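PDB 2NZJ: GTP-binding protein REM 1, which binds GDP and probably GTP as a Ras-family small GTPase of the Rad and Gem-like group, probably working as a signalling switch. Local coordinates for residues L45-V56 / F160-R168. Numbering follows the deposited sequence.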
ATOM      1  N   LEU A  45      -3.196  14.802  -4.619  1.00 11.42           N
ATOM      2  CA  LEU A  45      -4.591  14.402  -4.525  1.00 11.41           C
ATOM      3  C   LEU A  45      -5.400  15.398  -3.721  1.00 11.35           C
ATOM      4  O   LEU A  45      -4.927  15.910  -2.706  1.00 11.41           O
ATOM      5  CB  LEU A  45      -4.712  13.053  -3.825  1.00 11.28           C
ATOM      6  CG  LEU A  45      -4.157  11.870  -4.565  1.00 10.89           C
ATOM      7  CD1 LEU A  45      -4.197  10.666  -3.636  1.00 11.14           C
ATOM      8  CD2 LEU A  45      -4.932  11.642  -5.847  1.00  9.99           C
ATOM      9  N   THR A  46      -6.625  15.639  -4.168  1.00 11.25           N
ATOM     10  CA  THR A  46      -7.563  16.479  -3.448  1.00 11.63           C
ATOM     11  C   THR A  46      -8.491  15.593  -2.618  1.00 11.76           C
ATOM     12  O   THR A  46      -9.244  14.792  -3.152  1.00 11.94           O
ATOM     13  CB  THR A  46      -8.376  17.362  -4.431  1.00 11.84           C
ATOM     14  OG1 THR A  46      -7.489  18.301  -5.065  1.00 12.75           O
ATOM     15  CG2 THR A  46      -9.481  18.145  -3.717  1.00 11.66           C
ATOM     16  N   VAL A  47      -8.418  15.732  -1.303  1.00 12.07           N
ATOM     17  CA  VAL A  47      -9.197  14.905  -0.388  1.00 12.17           C
ATOM     18  C   VAL A  47      -9.779  15.827   0.668  1.00 12.70           C
ATOM     19  O   VAL A  47      -9.085  16.707   1.173  1.00 12.56           O
ATOM     20  CB  VAL A  47      -8.329  13.856   0.267  1.00 12.00           C
ATOM     21  CG1 VAL A  47      -9.186  12.867   1.039  1.00 12.58           C
ATOM     22  CG2 VAL A  47      -7.541  13.135  -0.779  1.00 11.55           C
ATOM     23  N   ASP A  48     -11.063  15.644   0.972  1.00 13.51           N
ATOM     24  CA  ASP A  48     -11.793  16.519   1.910  1.00 13.92           C
ATOM     25  C   ASP A  48     -11.454  17.999   1.661  1.00 14.08           C
ATOM     26  O   ASP A  48     -11.155  18.761   2.593  1.00 13.99           O
ATOM     27  CB  ASP A  48     -11.495  16.116   3.360  1.00 14.27           C
ATOM     28  CG  ASP A  48     -11.786  14.632   3.632  1.00 15.40           C
ATOM     29  OD1 ASP A  48     -12.884  14.154   3.285  1.00 17.55           O
ATOM     30  OD2 ASP A  48     -10.921  13.944   4.199  1.00 16.35           O
ATOM     31  N   GLY A  49     -11.472  18.387   0.386  1.00 14.22           N
ATOM     32  CA  GLY A  49     -11.265  19.781  -0.026  1.00 14.18           C
ATOM     33  C   GLY A  49      -9.855  20.336   0.089  1.00 14.37           C
ATOM     34  O   GLY A  49      -9.664  21.535  -0.067  1.00 14.26           O
ATOM     35  N   GLU A  50      -8.873  19.458   0.323  1.00 14.62           N
ATOM     36  CA  GLU A  50      -7.489  19.840   0.660  1.00 14.82           C
ATOM     37  C   GLU A  50      -6.495  19.020  -0.165  1.00 14.19           C
ATOM     38  O   GLU A  50      -6.630  17.809  -0.292  1.00 14.31           O
ATOM     39  CB  GLU A  50      -7.261  19.607   2.168  1.00 14.87           C
ATOM     40  CG  GLU A  50      -5.822  19.751   2.702  1.00 16.13           C
ATOM     41  CD  GLU A  50      -5.664  19.331   4.194  1.00 16.89           C
ATOM     42  OE1 GLU A  50      -6.679  19.218   4.930  1.00 18.24           O
ATOM     43  OE2 GLU A  50      -4.507  19.122   4.635  1.00 19.07           O
ATOM     44  N   ASP A  51      -5.483  19.669  -0.716  1.00 13.91           N
ATOM     45  CA  ASP A  51      -4.511  18.979  -1.568  1.00 13.66           C
ATOM     46  C   ASP A  51      -3.373  18.388  -0.750  1.00 12.96           C
ATOM     47  O   ASP A  51      -2.967  18.963   0.239  1.00 12.83           O
ATOM     48  CB  ASP A  51      -3.944  19.935  -2.627  1.00 13.82           C
ATOM     49  CG  ASP A  51      -4.884  20.130  -3.818  1.00 14.98           C
ATOM     50  OD1 ASP A  51      -4.460  20.793  -4.778  1.00 16.61           O
ATOM     51  OD2 ASP A  51      -6.027  19.614  -3.822  1.00 16.88           O
ATOM     52  N   THR A  52      -2.882  17.226  -1.173  1.00 12.45           N
ATOM     53  CA  THR A  52      -1.742  16.568  -0.547  1.00 11.95           C
ATOM     54  C   THR A  52      -1.023  15.742  -1.593  1.00 11.50           C
ATOM     55  O   THR A  52      -1.670  15.053  -2.369  1.00 11.77           O
ATOM     56  CB  THR A  52      -2.196  15.646   0.565  1.00 12.24           C
ATOM     57  OG1 THR A  52      -2.673  16.437   1.672  1.00 12.35           O
ATOM     58  CG2 THR A  52      -1.042  14.729   0.990  1.00 11.65           C
ATOM     59  N   THR A  53       0.300  15.827  -1.620  1.00 10.99           N
ATOM     60  CA  THR A  53       1.106  15.073  -2.557  1.00 10.83           C
ATOM     61  C   THR A  53       1.610  13.805  -1.890  1.00 11.00           C
ATOM     62  O   THR A  53       2.112  13.826  -0.748  1.00 11.20           O
ATOM     63  CB  THR A  53       2.320  15.876  -3.039  1.00 10.86           C
ATOM     64  OG1 THR A  53       1.889  17.163  -3.477  1.00 12.29           O
ATOM     65  CG2 THR A  53       3.049  15.180  -4.177  1.00  9.32           C
ATOM     66  N   LEU A  54       1.455  12.691  -2.596  1.00 10.64           N
ATOM     67  CA  LEU A  54       2.081  11.459  -2.189  1.00 10.42           C
ATOM     68  C   LEU A  54       3.117  11.106  -3.230  1.00 10.52           C
ATOM     69  O   LEU A  54       2.886  11.266  -4.431  1.00 10.40           O
ATOM     70  CB  LEU A  54       1.067  10.344  -2.056  1.00 10.06           C
ATOM     71  CG  LEU A  54      -0.075  10.542  -1.067  1.00  9.94           C
ATOM     72  CD1 LEU A  54      -1.051   9.378  -1.187  1.00  9.27           C
ATOM     73  CD2 LEU A  54       0.434  10.677   0.374  1.00  7.37           C
ATOM     74  N   VAL A  55       4.266  10.648  -2.757  1.00 10.57           N
ATOM     75  CA  VAL A  55       5.250  10.010  -3.599  1.00 10.61           C
ATOM     76  C   VAL A  55       5.193   8.521  -3.243  1.00 11.12           C
ATOM     77  O   VAL A  55       5.519   8.131  -2.111  1.00 10.98           O
ATOM     78  CB  VAL A  55       6.653  10.604  -3.369  1.00 10.89           C
ATOM     79  CG1 VAL A  55       7.698   9.866  -4.205  1.00  9.15           C
ATOM     80  CG2 VAL A  55       6.648  12.126  -3.687  1.00 10.18           C
ATOM     81  N   VAL A  56       4.753   7.705  -4.205  1.00 11.06           N
ATOM     82  CA  VAL A  56       4.545   6.277  -3.986  1.00 10.96           C
ATOM     83  C   VAL A  56       5.764   5.540  -4.535  1.00 11.32           C
ATOM     84  O   VAL A  56       6.088   5.662  -5.724  1.00 11.73           O
ATOM     85  CB  VAL A  56       3.222   5.789  -4.645  1.00 11.23           C
ATOM     86  CG1 VAL A  56       3.116   4.275  -4.634  1.00 10.36           C
ATOM     87  CG2 VAL A  56       2.001   6.390  -3.917  1.00 10.44           C
ATOM     88  N   PHE A 160      -5.600   5.101  -1.788  1.00 29.13           N
ATOM     89  CA  PHE A 160      -4.681   6.229  -1.653  1.00 29.20           C
ATOM     90  C   PHE A 160      -5.301   7.424  -0.941  1.00 28.85           C
ATOM     91  O   PHE A 160      -4.633   8.069  -0.169  1.00 29.53           O
ATOM     92  CB  PHE A 160      -4.071   6.585  -2.998  1.00 29.22           C
ATOM     93  CG  PHE A 160      -3.214   5.492  -3.541  1.00 29.23           C
ATOM     94  CD1 PHE A 160      -1.906   5.336  -3.087  1.00 29.16           C
ATOM     95  CD2 PHE A 160      -3.731   4.564  -4.439  1.00 28.13           C
ATOM     96  CE1 PHE A 160      -1.101   4.299  -3.576  1.00 29.40           C
ATOM     97  CE2 PHE A 160      -2.954   3.536  -4.926  1.00 28.35           C
ATOM     98  CZ  PHE A 160      -1.627   3.397  -4.499  1.00 28.99           C
ATOM     99  N   GLU A 161      -6.581   7.690  -1.159  1.00 28.75           N
ATOM    100  CA  GLU A 161      -7.298   8.744  -0.407  1.00 28.86           C
ATOM    101  C   GLU A 161      -7.356   8.427   1.088  1.00 28.59           C
ATOM    102  O   GLU A 161      -7.240   9.300   1.924  1.00 28.71           O
ATOM    103  CB  GLU A 161      -8.709   8.940  -0.970  1.00 28.56           C
ATOM    104  CG  GLU A 161      -8.642   9.496  -2.386  1.00 29.96           C
ATOM    105  CD  GLU A 161      -9.963   9.903  -3.006  1.00 30.93           C
ATOM    106  OE1 GLU A 161     -11.061   9.501  -2.537  1.00 32.21           O
ATOM    107  OE2 GLU A 161      -9.870  10.637  -4.008  1.00 31.58           O
ATOM    108  N   GLY A 162      -7.480   7.150   1.406  1.00 28.82           N
ATOM    109  CA  GLY A 162      -7.447   6.672   2.784  1.00 28.45           C
ATOM    110  C   GLY A 162      -6.087   6.861   3.428  1.00 28.47           C
ATOM    111  O   GLY A 162      -5.996   7.287   4.580  1.00 28.93           O
ATOM    112  N   VAL A 163      -5.029   6.571   2.684  1.00 28.10           N
ATOM    113  CA  VAL A 163      -3.676   6.829   3.160  1.00 28.08           C
ATOM    114  C   VAL A 163      -3.503   8.311   3.534  1.00 28.04           C
ATOM    115  O   VAL A 163      -2.991   8.628   4.621  1.00 27.94           O
ATOM    116  CB  VAL A 163      -2.613   6.458   2.095  1.00 28.20           C
ATOM    117  CG1 VAL A 163      -1.258   6.913   2.517  1.00 27.41           C
ATOM    118  CG2 VAL A 163      -2.618   4.969   1.834  1.00 28.24           C
ATOM    119  N   VAL A 164      -3.929   9.216   2.648  1.00 27.87           N
ATOM    120  CA  VAL A 164      -3.861  10.661   2.953  1.00 27.48           C
ATOM    121  C   VAL A 164      -4.556  10.953   4.278  1.00 27.71           C
ATOM    122  O   VAL A 164      -3.979  11.599   5.157  1.00 27.68           O
ATOM    123  CB  VAL A 164      -4.543  11.545   1.893  1.00 27.44           C
ATOM    124  CG1 VAL A 164      -4.552  12.983   2.345  1.00 26.91           C
ATOM    125  CG2 VAL A 164      -3.888  11.404   0.515  1.00 27.06           C
ATOM    126  N   ARG A 165      -5.787  10.468   4.432  1.00 27.98           N
ATOM    127  CA  ARG A 165      -6.557  10.747   5.663  1.00 28.52           C
ATOM    128  C   ARG A 165      -5.849  10.252   6.914  1.00 28.56           C
ATOM    129  O   ARG A 165      -5.803  10.958   7.901  1.00 28.91           O
ATOM    130  CB  ARG A 165      -7.971  10.134   5.622  1.00 28.65           C
ATOM    131  CG  ARG A 165      -8.921  10.878   4.711  1.00 28.20           C
ATOM    132  CD  ARG A 165     -10.299  10.370   4.834  1.00 27.72           C
ATOM    133  NE  ARG A 165     -11.162  11.089   3.904  1.00 29.11           N
ATOM    134  CZ  ARG A 165     -11.513  10.664   2.684  1.00 29.09           C
ATOM    135  NH1 ARG A 165     -11.121   9.478   2.216  1.00 26.59           N
ATOM    136  NH2 ARG A 165     -12.294  11.441   1.931  1.00 28.75           N
ATOM    137  N   GLN A 166      -5.304   9.041   6.865  1.00 28.63           N
ATOM    138  CA  GLN A 166      -4.584   8.487   8.000  1.00 28.76           C
ATOM    139  C   GLN A 166      -3.334   9.300   8.343  1.00 29.06           C
ATOM    140  O   GLN A 166      -3.001   9.501   9.518  1.00 29.29           O
ATOM    141  CB  GLN A 166      -4.178   7.058   7.700  1.00 28.78           C
ATOM    142  CG  GLN A 166      -5.336   6.118   7.519  1.00 29.14           C
ATOM    143  CD  GLN A 166      -6.205   6.061   8.738  1.00 29.41           C
ATOM    144  OE1 GLN A 166      -5.694   5.986   9.857  1.00 31.05           O
ATOM    145  NE2 GLN A 166      -7.523   6.132   8.545  1.00 26.51           N
ATOM    146  N   LEU A 167      -2.632   9.761   7.310  1.00 29.39           N
ATOM    147  CA  LEU A 167      -1.463  10.615   7.510  1.00 29.46           C
ATOM    148  C   LEU A 167      -1.839  11.945   8.183  1.00 29.70           C
ATOM    149  O   LEU A 167      -1.087  12.463   8.994  1.00 30.00           O
ATOM    150  CB  LEU A 167      -0.748  10.878   6.173  1.00 29.34           C
ATOM    151  CG  LEU A 167       0.049   9.707   5.586  1.00 28.95           C
ATOM    152  CD1 LEU A 167       0.545  10.012   4.177  1.00 25.36           C
ATOM    153  CD2 LEU A 167       1.211   9.312   6.501  1.00 26.77           C
ATOM    154  N   ARG A 168      -3.002  12.489   7.835  1.00 30.22           N
ATOM    155  CA  ARG A 168      -3.475  13.744   8.412  1.00 30.43           C
ATOM    156  C   ARG A 168      -3.891  13.596   9.870  1.00 31.43           C
ATOM    157  O   ARG A 168      -3.865  14.563  10.627  1.00 31.15           O
ATOM    158  CB  ARG A 168      -4.653  14.293   7.616  1.00 30.09           C
ATOM    159  CG  ARG A 168      -4.289  14.846   6.261  1.00 28.55           C
ATOM    160  CD  ARG A 168      -5.546  15.198   5.472  1.00 27.03           C
ATOM    161  NE  ARG A 168      -5.217  15.749   4.162  1.00 27.62           N
ATOM    162  CZ  ARG A 168      -6.099  16.108   3.240  1.00 27.00           C
ATOM    163  NH1 ARG A 168      -7.393  15.980   3.477  1.00 28.69           N
ATOM    164  NH2 ARG A 168      -5.686  16.607   2.085  1.00 25.95           N
TER
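Arg168 of helix 156-171 spreads its guanidinium against the beta hairpin of strands 40-47 and 50-57, at the edge of the six-stranded sheet of this Ras-like fold. Three acceptors lie within 7° of the guanidinium plane: Arg168 NH1 bonds Val47 O at 2.9 Å, while its NH2 serves both Glu50 O at 2.8 Å and Thr52 OG1 at 3.0 Å. Val47 O also accepts from Glu50 N, and Glu50 O from Val47 N, across the type I' turn; at each carbonyl the arginine and the backbone N-H come from opposite faces of the plane. The Glu50 carboxylate stacks over the guanidinium, planes 10° apart, with CD 3.4 Å from Arg168 CZ; Val164 CG1 lies over the other face. A methionine in place of Arg168 would probably leave the Glu50 carboxylate without its stacked charge and the turn carbonyls without their helix-borne donors. One helical turn earlier, Arg165 grips Asp48 side-on, NE to OD2 at 2.9 Å and NH2 to OD1 at 3.1 Å. Deeper in, Leu45, Leu54 and Val164 pack together beside Phe24 of helix 17-25. Leu54 chi2 (174°) turns CD1 to Val164 CG2 at 3.9 Å and CD2 to Leu167 CD1, also at 3.9 Å.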